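Phage tail sheath protein (Desulfitobacterium hafniense, PDB 3HXL) probably serves as a building block of the contractile sheath around a phage-type tail. Local coordinates at residues 268-273 / 310-315; 71-76 / 257-262; 385-390 / 397-402. One frame throughout, in Å; residues are numbered along the deposited sequence.

Overall arrangement
Contacts 1 and 2 are neighbours, their centres 15 Å apart, and they meet directly where A268 CB packs 3.6 Å from L74 O. Strand 260-261 of contact 2 runs straight on into helix 263-276 of contact 1, and strand 246-255 lies against both. Contact 2 joins helix 73-78, from the region related to the N-terminal part of Gp18 domain III, to the subtilisin-like domain, within which contact 1 lies entirely. Contact 3 comes last along the chain, in the C-terminal domain, 31 Å from contact 1 and 42 Å from contact 2 between centres. Contact 2 thus brings distant sequence together, contact 1 ties the same region internally, and contact 3 joins a helix to the loop that follows it.

Contact 1: 268-273 / 310-315; sequences AWVAGA and GEFLFT
V270 on helix 263-276 meets both phenylalanines of 310-315, CG1 touching F312 alone and CG2 touching both. CG1 lies over one face of the F312 ring, 4.0 Å from its centroid and 14° off the ring normal, a CH-pi contact. CG2 sits where the rims of the two rings come together, 3.8 Å from CE1 of F312 and 3.8 Å from CZ of F314; it meets F314 at the edge, near the ring plane. The valine torsion explains this division: with CG1 anti to the backbone N (chi1 178°), CG2 falls on the side of the backbone N and reaches F314. W269 completes the group. Its CZ3 comes 4.0 Å from F314 CE1, again at the edge of the phenylalanine, while that phenylalanine lies obliquely to the indole. One indole face is covered by A273 CB from the next helical turn.

F314 reaches the helix with CG opposite its carbonyl carbon (chi1 -60°). The contact itself is wholly apolar, and the buried indole NE1 is satisfied elsewhere, by D289. Within the subtilisin-like domain, 310-315 leads from helix 300-308, closed by a Schellman motif at G310, into strand 314-317. Strand 246-255 touches V270, F312 and F314 through V249, I247 and V253, and V323 of strand 320-323 packs on both phenylalanines.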
loop_
_atom_site.group_PDB
_atom_site.type_symbol
_atom_site.label_atom_id
_atom_site.label_comp_id
_atom_site.label_asym_id
_atom_site.label_seq_id
_atom_site.Cartn_x
_atom_site.Cartn_y
_atom_site.Cartn_z
ATOM N N ALA A 268 -2.505 0.776 -8.736
ATOM C CA ALA A 268 -1.292 0.960 -7.934
ATOM C C ALA A 268 -1.066 2.438 -7.626
ATOM O O ALA A 268 -0.922 2.825 -6.462
ATOM C CB ALA A 268 -0.080 0.388 -8.676
ATOM N N TRP A 269 -1.020 3.262 -8.670
ATOM C CA TRP A 269 -0.821 4.700 -8.477
ATOM C C TRP A 269 -1.993 5.322 -7.727
ATOM O O TRP A 269 -1.802 6.128 -6.815
ATOM C CB TRP A 269 -0.665 5.417 -9.820
ATOM C CG TRP A 269 -0.417 6.895 -9.674
ATOM C CD1 TRP A 269 0.794 7.512 -9.536
ATOM C CD2 TRP A 269 -1.403 7.929 -9.618
ATOM N NE1 TRP A 269 0.625 8.871 -9.403
ATOM C CE2 TRP A 269 -0.715 9.156 -9.456
ATOM C CE3 TRP A 269 -2.803 7.944 -9.704
ATOM C CZ2 TRP A 269 -1.378 10.384 -9.357
ATOM C CZ3 TRP A 269 -3.466 9.172 -9.607
ATOM C CH2 TRP A 269 -2.747 10.376 -9.442
ATOM N N VAL A 270 -3.214 4.956 -8.109
ATOM C CA VAL A 270 -4.382 5.523 -7.442
ATOM C C VAL A 270 -4.360 5.251 -5.938
ATOM O O VAL A 270 -4.674 6.138 -5.137
ATOM C CB VAL A 270 -5.701 4.989 -8.049
ATOM C CG1 VAL A 270 -6.898 5.567 -7.297
ATOM C CG2 VAL A 270 -5.779 5.377 -9.510
ATOM N N ALA A 271 -3.979 4.034 -5.560
ATOM C CA ALA A 271 -3.910 3.651 -4.153
ATOM C C ALA A 271 -2.804 4.432 -3.454
ATOM O O ALA A 271 -2.976 4.899 -2.329
ATOM C CB ALA A 271 -3.646 2.155 -4.036
ATOM N N GLY A 272 -1.668 4.562 -4.129
ATOM C CA GLY A 272 -0.546 5.296 -3.554
ATOM C C GLY A 272 -0.878 6.764 -3.394
ATOM O O GLY A 272 -0.549 7.382 -2.378
ATOM N N ALA A 273 -1.538 7.327 -4.403
ATOM C CA ALA A 273 -1.927 8.740 -4.383
ATOM C C ALA A 273 -2.968 9.035 -3.313
ATOM O O ALA A 273 -2.948 10.088 -2.672
ATOM C CB ALA A 273 -2.462 9.151 -5.760
ATOM N N GLY A 310 -20.182 6.232 -10.272
ATOM C CA GLY A 310 -19.233 6.131 -9.173
ATOM C C GLY A 310 -17.846 5.667 -9.581
ATOM O O GLY A 310 -17.127 5.057 -8.791
ATOM N N GLU A 311 -17.460 5.975 -10.814
ATOM C CA GLU A 311 -16.171 5.569 -11.330
ATOM C C GLU A 311 -15.059 6.614 -11.265
ATOM O O GLU A 311 -15.272 7.797 -11.541
ATOM C CB GLU A 311 -16.340 5.087 -12.767
ATOM C CG GLU A 311 -17.382 3.987 -12.887
ATOM C CD GLU A 311 -17.292 3.247 -14.199
ATOM O OE1 GLU A 311 -17.983 3.651 -15.164
ATOM O OE2 GLU A 311 -16.520 2.266 -14.261
ATOM N N PHE A 312 -13.871 6.141 -10.894
ATOM C CA PHE A 312 -12.667 6.962 -10.801
ATOM C C PHE A 312 -12.019 6.788 -12.185
ATOM O O PHE A 312 -11.649 5.677 -12.566
ATOM C CB PHE A 312 -11.765 6.412 -9.680
ATOM C CG PHE A 312 -10.557 7.267 -9.375
ATOM C CD1 PHE A 312 -9.486 7.328 -10.263
ATOM C CD2 PHE A 312 -10.498 8.016 -8.199
ATOM C CE1 PHE A 312 -8.371 8.125 -9.988
ATOM C CE2 PHE A 312 -9.389 8.816 -7.913
ATOM C CZ PHE A 312 -8.326 8.869 -8.808
ATOM N N LEU A 313 -11.900 7.879 -12.937
ATOM C CA LEU A 313 -11.337 7.805 -14.277
ATOM C C LEU A 313 -10.426 8.977 -14.630
ATOM O O LEU A 313 -10.524 10.056 -14.044
ATOM C CB LEU A 313 -12.474 7.735 -15.300
ATOM C CG LEU A 313 -13.368 8.979 -15.318
ATOM C CD1 LEU A 313 -12.979 9.878 -16.493
ATOM C CD2 LEU A 313 -14.819 8.560 -15.448
ATOM N N PHE A 314 -9.552 8.745 -15.606
ATOM C CA PHE A 314 -8.614 9.755 -16.077
ATOM C C PHE A 314 -9.109 10.357 -17.381
ATOM O O PHE A 314 -9.734 9.674 -18.195
ATOM C CB PHE A 314 -7.240 9.121 -16.313
ATOM C CG PHE A 314 -6.648 8.497 -15.088
ATOM C CD1 PHE A 314 -6.021 9.285 -14.126
ATOM C CD2 PHE A 314 -6.746 7.125 -14.877
ATOM C CE1 PHE A 314 -5.514 8.717 -12.968
ATOM C CE2 PHE A 314 -6.239 6.547 -13.719
ATOM C CZ PHE A 314 -5.619 7.342 -12.763
ATOM N N THR A 315 -8.827 11.641 -17.569
ATOM C CA THR A 315 -9.214 12.352 -18.778
ATOM C C THR A 315 -7.969 13.057 -19.307
ATOM O O THR A 315 -7.219 13.670 -18.539
ATOM C CB THR A 315 -10.322 13.397 -18.483
ATOM O OG1 THR A 315 -11.486 12.728 -17.979
ATOM C CG2 THR A 315 -10.689 14.166 -19.748
#

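Contact 2: 71-76 / 257-262; sequences QLRLIN and DGTILT
R73, in the first turn of helix 73-78, extends its guanidinium to an Asx turn at D257-T259, where the chain leaves strand 246-255 and comes back as the short, weakly bonded strand 260-261 in a beta hairpin. NH2 forms a long salt bridge with D257 OD2 at 3.5 Å. The carboxylate oxygen lies at the guanidinium edge, near its plane; only NH2 and OD2 come close, and the two flat groups are turned 71° against each other, which does not suit a two-pronged pairing. T259 OG1 stands 3.5 Å from the same NH2, obliquely to the guanidinium. Lower down the side chain, R73 CG rests on L261 CD2, the two side chains crossing at about a right angle.

The arginine gets there by a bent route: CG is opposite the backbone N, and bends at chi2 and chi3 swing the charged end round to D257. One helical turn on, E77 OE2 holds NH1 in a salt bridge, the stronger partner, so the D257 pairing is the looser of the two. L255 of strand 246-255 touches both R73 and L261, and a backbone bond joins L261 to V253. The contact thus links the region related to Gp18 domain III to the subtilisin-like domain. Within the turn, D257 OD1 takes the T259 backbone N at 2.9 Å, the N-H approaching from above the carboxylate plane, 58° out of it.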
loop_
_atom_site.group_PDB
_atom_site.type_symbol
_atom_site.label_atom_id
_atom_site.label_comp_id
_atom_site.label_asym_id
_atom_site.label_seq_id
_atom_site.Cartn_x
_atom_site.Cartn_y
_atom_site.Cartn_z
ATOM N N GLN A 71 9.478 -5.622 -14.498
ATOM C CA GLN A 71 8.884 -6.531 -13.529
ATOM C C GLN A 71 8.408 -5.846 -12.252
ATOM O O GLN A 71 7.513 -6.351 -11.582
ATOM C CB GLN A 71 9.869 -7.651 -13.163
ATOM C CG GLN A 71 10.110 -8.657 -14.277
ATOM C CD GLN A 71 11.303 -8.304 -15.139
ATOM O OE1 GLN A 71 11.643 -7.133 -15.304
ATOM N NE2 GLN A 71 11.941 -9.323 -15.707
ATOM N N LEU A 72 8.990 -4.702 -11.904
ATOM C CA LEU A 72 8.570 -4.029 -10.678
ATOM C C LEU A 72 7.748 -2.775 -10.924
ATOM O O LEU A 72 7.571 -1.950 -10.029
ATOM C CB LEU A 72 9.788 -3.694 -9.812
ATOM C CG LEU A 72 10.641 -4.882 -9.339
ATOM C CD1 LEU A 72 11.774 -4.361 -8.467
ATOM C CD2 LEU A 72 9.786 -5.878 -8.555
ATOM N N ARG A 73 7.232 -2.644 -12.137
ATOM C CA ARG A 73 6.422 -1.494 -12.509
ATOM C C ARG A 73 5.376 -1.059 -11.468
ATOM O O ARG A 73 5.310 0.120 -11.115
ATOM C CB ARG A 73 5.729 -1.764 -13.851
ATOM C CG ARG A 73 4.626 -0.769 -14.178
ATOM C CD ARG A 73 5.184 0.640 -14.324
ATOM N NE ARG A 73 5.949 0.786 -15.557
ATOM C CZ ARG A 73 6.635 1.874 -15.889
ATOM N NH1 ARG A 73 6.662 2.923 -15.074
ATOM N NH2 ARG A 73 7.293 1.911 -17.036
ATOM N N LEU A 74 4.564 -1.993 -10.969
ATOM C CA LEU A 74 3.526 -1.634 -9.998
ATOM C C LEU A 74 4.076 -1.081 -8.692
ATOM O O LEU A 74 3.462 -0.211 -8.065
ATOM C CB LEU A 74 2.623 -2.840 -9.706
ATOM C CG LEU A 74 1.945 -3.457 -10.935
ATOM C CD1 LEU A 74 1.009 -4.590 -10.500
ATOM C CD2 LEU A 74 1.175 -2.390 -11.679
ATOM N N ILE A 75 5.231 -1.587 -8.274
ATOM C CA ILE A 75 5.852 -1.116 -7.049
ATOM C C ILE A 75 6.301 0.330 -7.285
ATOM O O ILE A 75 6.121 1.200 -6.436
ATOM C CB ILE A 75 7.049 -2.018 -6.677
ATOM C CG1 ILE A 75 6.522 -3.406 -6.287
ATOM C CG2 ILE A 75 7.846 -1.409 -5.524
ATOM C CD1 ILE A 75 7.593 -4.437 -6.046
ATOM N N ASN A 76 6.864 0.572 -8.462
ATOM C CA ASN A 76 7.327 1.902 -8.838
ATOM C C ASN A 76 6.142 2.875 -8.827
ATOM O O ASN A 76 6.219 3.948 -8.232
ATOM C CB ASN A 76 7.985 1.839 -10.228
ATOM C CG ASN A 76 8.485 3.196 -10.709
ATOM O OD1 ASN A 76 7.838 3.864 -11.525
ATOM N ND2 ASN A 76 9.631 3.612 -10.200
ATOM N N ASP A 257 7.107 7.311 -21.475
ATOM C CA ASP A 257 8.027 6.371 -22.112
ATOM C C ASP A 257 7.297 5.475 -23.112
ATOM O O ASP A 257 7.889 4.556 -23.675
ATOM C CB ASP A 257 8.728 5.514 -21.052
ATOM C CG ASP A 257 7.807 4.483 -20.433
ATOM O OD1 ASP A 257 6.583 4.721 -20.398
ATOM O OD2 ASP A 257 8.313 3.438 -19.969
ATOM N N GLY A 258 6.015 5.750 -23.328
ATOM C CA GLY A 258 5.231 4.960 -24.262
ATOM C C GLY A 258 4.443 3.830 -23.621
ATOM O O GLY A 258 3.556 3.258 -24.254
ATOM N N THR A 259 4.759 3.511 -22.367
ATOM C CA THR A 259 4.082 2.441 -21.633
ATOM C C THR A 259 2.578 2.671 -21.489
ATOM O O THR A 259 2.141 3.751 -21.100
ATOM C CB THR A 259 4.655 2.285 -20.203
ATOM O OG1 THR A 259 6.067 2.054 -20.268
ATOM C CG2 THR A 259 3.984 1.118 -19.479
ATOM N N ILE A 260 1.789 1.649 -21.802
ATOM C CA ILE A 260 0.345 1.747 -21.657
ATOM C C ILE A 260 -0.041 0.930 -20.431
ATOM O O ILE A 260 0.190 -0.276 -20.385
ATOM C CB ILE A 260 -0.410 1.173 -22.883
ATOM C CG1 ILE A 260 -0.167 2.045 -24.121
ATOM C CG2 ILE A 260 -1.902 1.099 -22.591
ATOM C CD1 ILE A 260 1.111 1.725 -24.859
ATOM N N LEU A 261 -0.612 1.581 -19.425
ATOM C CA LEU A 261 -1.026 0.866 -18.226
ATOM C C LEU A 261 -2.531 0.657 -18.247
ATOM O O LEU A 261 -3.287 1.575 -18.555
ATOM C CB LEU A 261 -0.639 1.655 -16.974
ATOM C CG LEU A 261 0.851 1.926 -16.745
ATOM C CD1 LEU A 261 1.008 2.778 -15.480
ATOM C CD2 LEU A 261 1.622 0.612 -16.598
ATOM N N THR A 262 -2.960 -0.557 -17.922
ATOM C CA THR A 262 -4.379 -0.884 -17.884
ATOM C C THR A 262 -4.996 -0.290 -16.626
ATOM O O THR A 262 -4.289 0.234 -15.764
ATOM C CB THR A 262 -4.610 -2.394 -17.798
ATOM O OG1 THR A 262 -3.974 -2.891 -16.615
ATOM C CG2 THR A 262 -4.051 -3.098 -19.010
#

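Contact 3: 385-390 / 397-402; sequences NYMNTL and KNFDGQ
M387, here a selenomethionine, and F399 join helix 373-392 to the loop that follows it: the chain leaves the helix, turns back, and lays the aromatic side chain against the helix flank before entering strand 405-408. This is local helix-loop packing within the C-terminal domain of the sheath protein.

The apolar part is a CH-pi contact. M387 CB stands over one face of the F399 ring, 3.5 Å from the centroid and 18° off the normal, displaced toward the rim; M387 CB comes closest to F399 CZ, 3.3 Å, which is tight. From CB the M387 chain folds through bends at chi2 and chi3, bringing CE back to 4.1 Å from F399 CD1. The selenium sits farther off and obliquely, 5.5 Å from the centroid, a Met-aromatic contact. F399 enters with CG opposite its backbone N, and I384 and Q391 of the same helix also touch it.

The polar part lies beside the ring. N388 OD1 comes up at the edge, 3.4 Å from F399 CD2 and near the ring plane, with the amide plane tilted 71° to the ring. The same oxygen accepts from a water that also donates to F399 O, giving the helix a solvent-mediated tie to the loop backbone.

Beyond F399 the loop braces itself: D400 OD1 accepts from Q402 N in an Asx turn, and D404 binds the backbone N of D400. The bridging water also accepts from G401 N, its oxygen 2.8 Å from that nitrogen.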
loop_
_atom_site.group_PDB
_atom_site.type_symbol
_atom_site.label_atom_id
_atom_site.label_comp_id
_atom_site.label_asym_id
_atom_site.label_seq_id
_atom_site.Cartn_x
_atom_site.Cartn_y
_atom_site.Cartn_z
ATOM N N ASN A 385 -9.529 21.239 20.477
ATOM C CA ASN A 385 -8.207 21.589 19.979
ATOM C C ASN A 385 -7.907 20.821 18.703
ATOM O O ASN A 385 -7.302 21.359 17.775
ATOM C CB ASN A 385 -7.142 21.290 21.027
ATOM C CG ASN A 385 -7.273 22.179 22.243
ATOM O OD1 ASN A 385 -7.549 23.375 22.121
ATOM N ND2 ASN A 385 -7.067 21.608 23.423
ATOM N N TYR A 386 -8.335 19.562 18.663
ATOM C CA TYR A 386 -8.115 18.727 17.489
ATOM C C TYR A 386 -8.877 19.303 16.300
ATOM O O TYR A 386 -8.328 19.446 15.209
ATOM C CB TYR A 386 -8.599 17.297 17.747
ATOM C CG TYR A 386 -8.513 16.402 16.528
ATOM C CD1 TYR A 386 -7.351 15.684 16.241
ATOM C CD2 TYR A 386 -9.582 16.305 15.637
ATOM C CE1 TYR A 386 -7.258 14.892 15.097
ATOM C CE2 TYR A 386 -9.500 15.521 14.492
ATOM C CZ TYR A 386 -8.340 14.819 14.225
ATOM O OH TYR A 386 -8.256 14.053 13.082
HETATM N N MSE A 387 -10.147 19.626 16.515
HETATM C CA MSE A 387 -10.962 20.170 15.443
HETATM C C MSE A 387 -10.414 21.508 14.962
HETATM O O MSE A 387 -10.463 21.809 13.770
HETATM C CB MSE A 387 -12.413 20.312 15.901
HETATM C CG MSE A 387 -13.089 18.981 16.220
HETATM SE SE MSE A 387 -13.181 17.774 14.680
HETATM C CE MSE A 387 -14.576 18.676 13.699
ATOM N N ASN A 388 -9.883 22.310 15.881
ATOM C CA ASN A 388 -9.321 23.598 15.496
ATOM C C ASN A 388 -8.103 23.392 14.603
ATOM O O ASN A 388 -7.855 24.178 13.689
ATOM C CB ASN A 388 -8.944 24.423 16.731
ATOM C CG ASN A 388 -10.156 25.035 17.404
ATOM O OD1 ASN A 388 -11.103 25.455 16.733
ATOM N ND2 ASN A 388 -10.131 25.106 18.729
ATOM N N THR A 389 -7.349 22.329 14.864
ATOM C CA THR A 389 -6.167 22.020 14.065
ATOM C C THR A 389 -6.575 21.653 12.638
ATOM O O THR A 389 -5.884 21.999 11.676
ATOM C CB THR A 389 -5.372 20.853 14.679
ATOM O OG1 THR A 389 -4.945 21.215 15.996
ATOM C CG2 THR A 389 -4.151 20.525 13.832
ATOM N N LEU A 390 -7.698 20.950 12.503
ATOM C CA LEU A 390 -8.189 20.566 11.184
ATOM C C LEU A 390 -8.628 21.807 10.422
ATOM O O LEU A 390 -8.444 21.905 9.210
ATOM C CB LEU A 390 -9.376 19.599 11.301
ATOM C CG LEU A 390 -9.069 18.141 11.644
ATOM C CD1 LEU A 390 -10.365 17.349 11.752
ATOM C CD2 LEU A 390 -8.185 17.546 10.554
ATOM N N LYS A 397 -14.175 23.632 7.876
ATOM C CA LYS A 397 -14.447 25.053 7.968
ATOM C C LYS A 397 -15.654 25.322 8.840
ATOM O O LYS A 397 -16.418 24.413 9.162
ATOM C CB LYS A 397 -14.688 25.622 6.570
ATOM C CG LYS A 397 -15.773 24.886 5.799
ATOM C CD LYS A 397 -15.808 25.331 4.348
ATOM C CE LYS A 397 -16.886 24.596 3.572
ATOM N NZ LYS A 397 -18.238 24.874 4.122
ATOM N N ASN A 398 -15.811 26.582 9.222
ATOM C CA ASN A 398 -16.931 27.007 10.045
ATOM C C ASN A 398 -17.058 26.208 11.341
ATOM O O ASN A 398 -18.166 25.910 11.783
ATOM C CB ASN A 398 -18.237 26.898 9.250
ATOM C CG ASN A 398 -18.161 27.599 7.905
ATOM O OD1 ASN A 398 -17.607 28.696 7.791
ATOM N ND2 ASN A 398 -18.732 26.975 6.878
ATOM N N PHE A 399 -15.929 25.855 11.947
ATOM C CA PHE A 399 -15.974 25.117 13.201
ATOM C C PHE A 399 -15.928 26.095 14.366
ATOM O O PHE A 399 -14.971 26.857 14.504
ATOM C CB PHE A 399 -14.800 24.151 13.334
ATOM C CG PHE A 399 -14.765 23.446 14.658
ATOM C CD1 PHE A 399 -15.684 22.440 14.945
ATOM C CD2 PHE A 399 -13.863 23.834 15.645
ATOM C CE1 PHE A 399 -15.710 21.829 16.197
ATOM C CE2 PHE A 399 -13.877 23.233 16.903
ATOM C CZ PHE A 399 -14.804 22.227 17.180
ATOM N N ASP A 400 -16.961 26.062 15.202
ATOM C CA ASP A 400 -17.045 26.940 16.367
ATOM C C ASP A 400 -16.973 26.083 17.629
ATOM O O ASP A 400 -17.961 25.464 18.023
ATOM C CB ASP A 400 -18.367 27.714 16.351
ATOM C CG ASP A 400 -18.373 28.881 17.322
ATOM O OD1 ASP A 400 -17.669 28.809 18.353
ATOM O OD2 ASP A 400 -19.091 29.865 17.056
ATOM N N GLY A 401 -15.799 26.052 18.253
ATOM C CA GLY A 401 -15.614 25.266 19.459
ATOM C C GLY A 401 -16.567 25.635 20.579
ATOM O O GLY A 401 -16.736 24.882 21.541
ATOM N N GLN A 402 -17.201 26.794 20.461
ATOM C CA GLN A 402 -18.132 27.236 21.486
ATOM C C GLN A 402 -19.510 26.606 21.366
ATOM O O GLN A 402 -20.376 26.855 22.199
ATOM C CB GLN A 402 -18.264 28.758 21.460
ATOM C CG GLN A 402 -17.087 29.465 22.096
ATOM C CD GLN A 402 -17.323 30.947 22.254
ATOM O OE1 GLN A 402 -18.434 31.381 22.558
ATOM N NE2 GLN A 402 -16.272 31.733 22.067
HETATM O O HOH W 1 -13.407 27.119 17.366
#